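Local coordinates for VgrG protein (PDB 4DTH) that binds ATP and magnesium in its actin cross-linking domain and, as a toxin domain, probably cross-links G-actin in host cells, at residues A[226-229]-A[230-234]. Residues are numbered along the deposited sequence; the frame is centred on the assembly and turned at random.
Sequences NVFA and YLTSI
Thr-232 sits one turn after Phe-228 in the middle of the α-helix 221-245, and its hydroxyl meets both the carbonyl and the ring of that residue. Followed outward, Thr-232 CB lies 3.2 Å from Phe-228 O. Thr-232 OG1, turned back beside the backbone N (chi1 -54°), donates a hydrogen bond to Phe-228 O at 2.8 Å. The same oxygen takes the i to i+4 bond from Thr-232 N; the two donors reach it from opposite faces of the carbonyl plane, the hydroxyl coming from above that plane. Thr-232 OG1 also hangs over the centre of the Phe-228 ring, 3.4 Å from Phe-228 CE1, the closest ring atom. With CG anti to the backbone N (chi1 174°), the Phe-228 ring projects outward from the helix and inclines only slightly toward its C-terminal end, which brings one face under Thr-232 OG1. Around this pair, Phe-209 meets the aromatic ring, while Leu-205 of helix 204-212 and Ile-302 of helix 292-307 touch the buried Thr-232 side chain, in an α-helical region apart from the ATP site. On another side of the helix Val-227 and Leu-231 run side by side, pointing the same way, with Val-227 CG1 3.9 Å from Leu-231 CD1; in the backbone of the same pair, Leu-231 N gives Val-227 O a nearly straight bond (N-H...O 174°). Tyr-230 carries its ring away from the preceding turn, to where Ile-234 CD1 lies over one face near the rim and Phe-184 packs against it. Ser-233 repeats the threonine's double grip: its N and OG reach Ala-229 O from opposite faces of the carbonyl plane, and OG is also hydrogen-bonded to Gln-202 N. The shorter of the two bonds to that carbonyl is the hydroxyl's, with Ser-233 OG 2.7 Å from Ala-229 O.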
# COMPACT_ATOMS: atom_id res chain seq x y z
N ASN A 226 19.76 -7.23 -12.67
CA ASN A 226 18.40 -7.22 -12.13
C ASN A 226 18.10 -5.89 -11.43
O ASN A 226 17.05 -5.31 -11.68
CB ASN A 226 18.19 -8.39 -11.16
CG ASN A 226 18.02 -9.73 -11.85
OD1 ASN A 226 17.38 -9.84 -12.88
ND2 ASN A 226 18.54 -10.78 -11.27
N VAL A 227 19.04 -5.41 -10.59
CA VAL A 227 18.88 -4.14 -9.87
C VAL A 227 18.80 -3.00 -10.89
O VAL A 227 17.93 -2.13 -10.77
CB VAL A 227 19.97 -3.88 -8.79
CG1 VAL A 227 19.84 -2.47 -8.20
CG2 VAL A 227 19.88 -4.93 -7.68
N PHE A 228 19.67 -3.03 -11.91
CA PHE A 228 19.66 -2.00 -12.96
C PHE A 228 18.32 -1.96 -13.67
O PHE A 228 17.78 -0.88 -13.83
CB PHE A 228 20.80 -2.24 -13.97
CG PHE A 228 20.76 -1.31 -15.16
CD1 PHE A 228 21.35 -0.05 -15.10
CD2 PHE A 228 20.16 -1.71 -16.35
CE1 PHE A 228 21.35 0.79 -16.22
CE2 PHE A 228 20.18 -0.87 -17.48
CZ PHE A 228 20.76 0.37 -17.39
N ALA A 229 17.79 -3.12 -14.10
CA ALA A 229 16.50 -3.15 -14.80
C ALA A 229 15.36 -2.63 -13.93
O ALA A 229 14.51 -1.87 -14.42
CB ALA A 229 16.19 -4.54 -15.29
N TYR A 230 15.35 -3.00 -12.64
CA TYR A 230 14.32 -2.58 -11.69
C TYR A 230 14.36 -1.06 -11.49
O TYR A 230 13.34 -0.39 -11.71
CB TYR A 230 14.51 -3.33 -10.35
CG TYR A 230 13.52 -2.91 -9.28
CD1 TYR A 230 12.19 -3.32 -9.34
CD2 TYR A 230 13.90 -2.07 -8.24
CE1 TYR A 230 11.27 -2.92 -8.37
CE2 TYR A 230 12.99 -1.68 -7.26
CZ TYR A 230 11.68 -2.10 -7.33
OH TYR A 230 10.78 -1.70 -6.38
N LEU A 231 15.53 -0.52 -11.10
CA LEU A 231 15.69 0.92 -10.86
C LEU A 231 15.48 1.73 -12.12
O LEU A 231 14.74 2.71 -12.07
CB LEU A 231 17.06 1.23 -10.24
CG LEU A 231 17.25 0.85 -8.78
CD1 LEU A 231 18.65 1.19 -8.31
CD2 LEU A 231 16.20 1.56 -7.87
N THR A 232 16.09 1.33 -13.25
CA THR A 232 15.91 2.07 -14.50
C THR A 232 14.43 2.11 -14.89
O THR A 232 13.95 3.17 -15.27
CB THR A 232 16.81 1.55 -15.63
OG1 THR A 232 18.17 1.55 -15.19
CG2 THR A 232 16.70 2.40 -16.88
N SER A 233 13.70 0.98 -14.76
CA SER A 233 12.27 0.93 -15.09
C SER A 233 11.49 1.94 -14.24
O SER A 233 10.66 2.67 -14.78
CB SER A 233 11.71 -0.48 -14.92
OG SER A 233 12.31 -1.35 -15.88
N ILE A 234 11.79 2.01 -12.93
CA ILE A 234 11.12 2.95 -12.02
C ILE A 234 11.47 4.40 -12.38
O ILE A 234 10.57 5.24 -12.44
CB ILE A 234 11.43 2.63 -10.54
CG1 ILE A 234 10.69 1.33 -10.12
CG2 ILE A 234 11.04 3.82 -9.60
CD1 ILE A 234 10.96 0.86 -8.72